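Long-range contact in secreted protein ASP-2 (Necator americanus, PDB 1U53), which is of unknown biochemical function but belongs to the pathogenesis-related-1 (CAP) family and is a secreted hookworm antigen studied as a vaccine against human infection: residues A[16-27]-A[98-109]. Sequence-based numbering, arbitrary orientation.
Sequences ARQKFLEMHNSL and AKAAEQASKAWF. Unlike the reference sequence in segment 16-27: Met23 (reference Leu).
Ala101 presses its CB into the face of the Phe20 ring, 3.4 Å from the ring centroid and 12° off the normal, a CH-pi contact where segments 16-27 and 98-109 pack closely. With CG anti to the carbonyl carbon (chi1 -87°), the ring lies against Ala101 and also touches Val150 and Cys161 of the sheet. At the N-terminal ends of the segments two small residues meet, Ala16 CB lying 4.5 Å from Ala98 CB. Further along, Ser105 sets OG 3.6 Å from Phe20 CD1 and turns the hydroxyl back to its own helix, donating to Ala101 O at 2.8 Å. Met23 CE rests 3.5 Å from Ser105 CB, though the placement of this side chain is doubtful. Where helix 97-109 ends, Leu27 lays CD2 over the centre of the Phe109 ring, 3.7 Å from the centroid. The solvent side is looser: Lys19 NZ and Glu102 OE2 stand 4.6 Å apart, too far for a salt bridge, and a water links them, its bond to the carboxylate weak. On the inner side His24 CE1 approaches the edge of Trp108, while His24 NE2 is hydrogen-bonded with Tyr163 OH and Trp108 NE1 hydrogen-bonds to Ile87 O. The axes run nearly parallel, 8.3 Å apart at -22°, as two neighbouring helices of the layer over the central sheet in the alpha-beta-alpha sandwich of CAP (PR-1) proteins.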
loop_
_atom_site.group_PDB
_atom_site.type_symbol
_atom_site.label_atom_id
_atom_site.label_comp_id
_atom_site.label_asym_id
_atom_site.label_seq_id
_atom_site.Cartn_x
_atom_site.Cartn_y
_atom_site.Cartn_z
ATOM N N ALA A 16 5.519 14.374 0.138
ATOM C CA ALA A 16 4.793 13.277 -0.500
ATOM C C ALA A 16 5.232 11.945 0.055
ATOM O O ALA A 16 4.426 10.986 0.199
ATOM C CB ALA A 16 5.009 13.313 -2.051
ATOM N N ARG A 17 6.529 11.822 0.347
ATOM C CA ARG A 17 7.024 10.576 0.907
ATOM C C ARG A 17 6.373 10.390 2.261
ATOM O O ARG A 17 5.929 9.287 2.587
ATOM C CB ARG A 17 8.535 10.644 1.110
ATOM C CG ARG A 17 9.322 10.799 -0.154
ATOM C CD ARG A 17 10.841 10.754 0.170
ATOM N NE ARG A 17 11.594 10.686 -1.084
ATOM C CZ ARG A 17 12.400 11.634 -1.529
ATOM N NH1 ARG A 17 12.665 12.692 -0.768
ATOM N NH2 ARG A 17 13.034 11.494 -2.678
ATOM N N GLN A 18 6.314 11.450 3.072
ATOM C CA GLN A 18 5.692 11.345 4.383
ATOM C C GLN A 18 4.232 10.994 4.259
ATOM O O GLN A 18 3.730 10.170 5.014
ATOM C CB GLN A 18 5.859 12.658 5.156
ATOM C CG GLN A 18 7.326 12.867 5.547
ATOM C CD GLN A 18 7.565 14.148 6.350
ATOM O OE1 GLN A 18 6.740 15.064 6.357
ATOM N NE2 GLN A 18 8.701 14.208 7.027
ATOM N N LYS A 19 3.551 11.590 3.281
ATOM C CA LYS A 19 2.119 11.316 3.129
ATOM C C LYS A 19 1.895 9.861 2.797
ATOM O O LYS A 19 1.045 9.193 3.387
ATOM C CB LYS A 19 1.512 12.245 2.069
ATOM C CG LYS A 19 0.006 12.135 1.902
ATOM C CD LYS A 19 -0.684 12.559 3.193
ATOM C CE LYS A 19 -2.168 12.610 3.067
ATOM N NZ LYS A 19 -2.744 12.836 4.444
ATOM N N PHE A 20 2.697 9.341 1.876
ATOM C CA PHE A 20 2.532 7.922 1.504
ATOM C C PHE A 20 2.741 7.008 2.705
ATOM O O PHE A 20 1.930 6.150 2.984
ATOM C CB PHE A 20 3.540 7.512 0.412
ATOM C CG PHE A 20 3.058 7.769 -0.985
ATOM C CD1 PHE A 20 1.880 7.179 -1.461
ATOM C CD2 PHE A 20 3.759 8.610 -1.826
ATOM C CE1 PHE A 20 1.427 7.440 -2.813
ATOM C CE2 PHE A 20 3.320 8.846 -3.165
ATOM C CZ PHE A 20 2.158 8.263 -3.625
ATOM N N LEU A 21 3.841 7.211 3.443
ATOM C CA LEU A 21 4.127 6.322 4.549
ATOM C C LEU A 21 3.076 6.472 5.678
ATOM O O LEU A 21 2.546 5.473 6.199
ATOM C CB LEU A 21 5.530 6.617 5.115
ATOM C CG LEU A 21 5.932 5.622 6.195
ATOM C CD1 LEU A 21 6.116 4.161 5.650
ATOM C CD2 LEU A 21 7.176 6.092 6.903
ATOM N N GLU A 22 2.748 7.709 6.047
ATOM C CA GLU A 22 1.757 7.888 7.141
ATOM C C GLU A 22 0.380 7.329 6.803
ATOM O O GLU A 22 -0.243 6.666 7.659
ATOM C CB GLU A 22 1.653 9.375 7.477
ATOM C CG GLU A 22 2.967 9.812 8.098
ATOM C CD GLU A 22 3.048 11.277 8.332
ATOM O OE1 GLU A 22 2.002 11.946 8.173
ATOM O OE2 GLU A 22 4.175 11.743 8.660
ATOM N N MET A 23 -0.082 7.583 5.578
ATOM C CA MET A 23 -1.361 7.057 5.094
ATOM C C MET A 23 -1.328 5.550 5.091
ATOM O O MET A 23 -2.270 4.892 5.499
ATOM C CB MET A 23 -1.648 7.478 3.657
ATOM C CG MET A 23 -1.833 8.875 3.462
ATOM S SD MET A 23 -3.511 9.378 3.063
ATOM C CE MET A 23 -4.576 8.120 2.567
ATOM N N HIS A 24 -0.231 4.962 4.603
ATOM C CA HIS A 24 -0.209 3.487 4.646
ATOM C C HIS A 24 -0.277 2.931 6.051
ATOM O O HIS A 24 -1.040 1.984 6.334
ATOM C CB HIS A 24 1.009 2.917 3.917
ATOM C CG HIS A 24 0.818 2.803 2.426
ATOM N ND1 HIS A 24 0.825 3.882 1.568
ATOM C CD2 HIS A 24 0.647 1.703 1.650
ATOM C CE1 HIS A 24 0.632 3.457 0.326
ATOM N NE2 HIS A 24 0.523 2.132 0.356
ATOM N N ASN A 25 0.525 3.496 6.963
ATOM C CA ASN A 25 0.505 2.958 8.339
ATOM C C ASN A 25 -0.790 3.256 9.070
ATOM O O ASN A 25 -1.294 2.409 9.823
ATOM C CB ASN A 25 1.695 3.428 9.133
ATOM C CG ASN A 25 2.924 2.651 8.779
ATOM O OD1 ASN A 25 2.834 1.462 8.519
ATOM N ND2 ASN A 25 4.075 3.327 8.722
ATOM N N SER A 26 -1.356 4.422 8.799
ATOM C CA SER A 26 -2.656 4.784 9.371
ATOM C C SER A 26 -3.746 3.777 8.971
ATOM O O SER A 26 -4.530 3.342 9.782
ATOM C CB SER A 26 -3.072 6.145 8.813
ATOM O OG SER A 26 -4.378 6.522 9.247
ATOM N N LEU A 27 -3.821 3.478 7.690
ATOM C CA LEU A 27 -4.868 2.621 7.175
ATOM C C LEU A 27 -4.610 1.173 7.573
ATOM O O LEU A 27 -5.574 0.452 7.919
ATOM C CB LEU A 27 -4.936 2.797 5.648
ATOM C CG LEU A 27 -5.441 4.176 5.215
ATOM C CD1 LEU A 27 -5.221 4.439 3.725
ATOM C CD2 LEU A 27 -6.922 4.311 5.522
ATOM N N ALA A 98 2.047 15.666 -2.957
ATOM C CA ALA A 98 1.494 15.094 -1.702
ATOM C C ALA A 98 -0.002 14.927 -1.809
ATOM O O ALA A 98 -0.585 13.996 -1.236
ATOM C CB ALA A 98 1.822 15.993 -0.481
ATOM N N LYS A 99 -0.658 15.807 -2.571
ATOM C CA LYS A 99 -2.087 15.623 -2.855
ATOM C C LYS A 99 -2.296 14.349 -3.712
ATOM O O LYS A 99 -3.262 13.585 -3.511
ATOM C CB LYS A 99 -2.708 16.851 -3.566
ATOM C CG LYS A 99 -4.205 16.636 -3.902
ATOM C CD LYS A 99 -4.809 17.877 -4.557
ATOM C CE LYS A 99 -6.212 17.541 -5.113
ATOM N NZ LYS A 99 -6.728 18.599 -6.034
ATOM N N ALA A 100 -1.400 14.133 -4.687
ATOM C CA ALA A 100 -1.500 12.908 -5.528
ATOM C C ALA A 100 -1.268 11.656 -4.650
ATOM O O ALA A 100 -1.940 10.657 -4.825
ATOM C CB ALA A 100 -0.471 12.968 -6.629
ATOM N N ALA A 101 -0.363 11.747 -3.689
ATOM C CA ALA A 101 -0.122 10.620 -2.782
ATOM C C ALA A 101 -1.404 10.285 -2.006
ATOM O O ALA A 101 -1.748 9.120 -1.783
ATOM C CB ALA A 101 1.008 10.985 -1.811
ATOM N N GLU A 102 -2.097 11.335 -1.560
ATOM C CA GLU A 102 -3.313 11.166 -0.797
ATOM C C GLU A 102 -4.369 10.530 -1.673
ATOM O O GLU A 102 -5.048 9.576 -1.273
ATOM C CB GLU A 102 -3.809 12.548 -0.358
ATOM C CG GLU A 102 -5.010 12.473 0.570
ATOM C CD GLU A 102 -5.392 13.857 1.043
ATOM O OE1 GLU A 102 -4.717 14.824 0.614
ATOM O OE2 GLU A 102 -6.326 13.969 1.855
ATOM N N GLN A 103 -4.494 11.028 -2.893
ATOM C CA GLN A 103 -5.553 10.503 -3.778
ATOM C C GLN A 103 -5.309 9.055 -4.146
ATOM O O GLN A 103 -6.239 8.234 -4.211
ATOM C CB GLN A 103 -5.627 11.344 -5.038
ATOM C CG GLN A 103 -6.086 12.750 -4.781
ATOM C CD GLN A 103 -6.705 13.389 -6.042
ATOM O OE1 GLN A 103 -6.599 12.858 -7.158
ATOM N NE2 GLN A 103 -7.343 14.552 -5.848
ATOM N N ALA A 104 -4.044 8.725 -4.410
ATOM C CA ALA A 104 -3.729 7.339 -4.800
ATOM C C ALA A 104 -4.005 6.388 -3.668
ATOM O O ALA A 104 -4.611 5.330 -3.839
ATOM C CB ALA A 104 -2.271 7.224 -5.210
ATOM N N SER A 105 -3.599 6.797 -2.466
ATOM C CA SER A 105 -3.718 5.911 -1.313
ATOM C C SER A 105 -5.191 5.716 -1.015
ATOM O O SER A 105 -5.609 4.601 -0.709
ATOM C CB SER A 105 -2.978 6.505 -0.103
ATOM O OG SER A 105 -1.561 6.683 -0.400
ATOM N N LYS A 106 -5.998 6.774 -1.123
ATOM C CA LYS A 106 -7.459 6.635 -0.933
ATOM C C LYS A 106 -8.093 5.728 -1.987
ATOM O O LYS A 106 -8.981 4.949 -1.663
ATOM C CB LYS A 106 -8.159 8.004 -0.978
ATOM C CG LYS A 106 -7.852 8.895 0.218
ATOM C CD LYS A 106 -8.494 10.250 -0.093
ATOM C CE LYS A 106 -8.749 11.088 1.102
ATOM N NZ LYS A 106 -9.347 12.424 0.657
ATOM N N ALA A 107 -7.690 5.850 -3.263
ATOM C CA ALA A 107 -8.297 5.062 -4.352
ATOM C C ALA A 107 -7.999 3.580 -4.170
ATOM O O ALA A 107 -8.835 2.713 -4.436
ATOM C CB ALA A 107 -7.750 5.519 -5.714
ATOM N N TRP A 108 -6.768 3.303 -3.755
ATOM C CA TRP A 108 -6.357 1.905 -3.539
ATOM C C TRP A 108 -7.101 1.326 -2.358
ATOM O O TRP A 108 -7.663 0.225 -2.427
ATOM C CB TRP A 108 -4.850 1.800 -3.307
ATOM C CG TRP A 108 -4.028 2.231 -4.529
ATOM C CD1 TRP A 108 -4.391 2.149 -5.852
ATOM C CD2 TRP A 108 -2.709 2.779 -4.501
ATOM N NE1 TRP A 108 -3.377 2.664 -6.653
ATOM C CE2 TRP A 108 -2.348 3.071 -5.837
ATOM C CE3 TRP A 108 -1.808 3.109 -3.451
ATOM C CZ2 TRP A 108 -1.104 3.598 -6.167
ATOM C CZ3 TRP A 108 -0.571 3.650 -3.788
ATOM C CH2 TRP A 108 -0.249 3.915 -5.151
ATOM N N PHE A 109 -7.049 2.041 -1.242
ATOM C CA PHE A 109 -7.666 1.531 -0.022
ATOM C C PHE A 109 -9.168 1.431 -0.176
ATOM O O PHE A 109 -9.789 0.565 0.434
ATOM C CB PHE A 109 -7.304 2.434 1.138
ATOM C CG PHE A 109 -7.757 1.877 2.456
ATOM C CD1 PHE A 109 -6.968 0.932 3.127
ATOM C CD2 PHE A 109 -8.964 2.278 3.005
ATOM C CE1 PHE A 109 -7.385 0.416 4.346
ATOM C CE2 PHE A 109 -9.396 1.733 4.218
ATOM C CZ PHE A 109 -8.614 0.820 4.883
HETATM O O HOH W 1 -5.426 12.771 4.121
#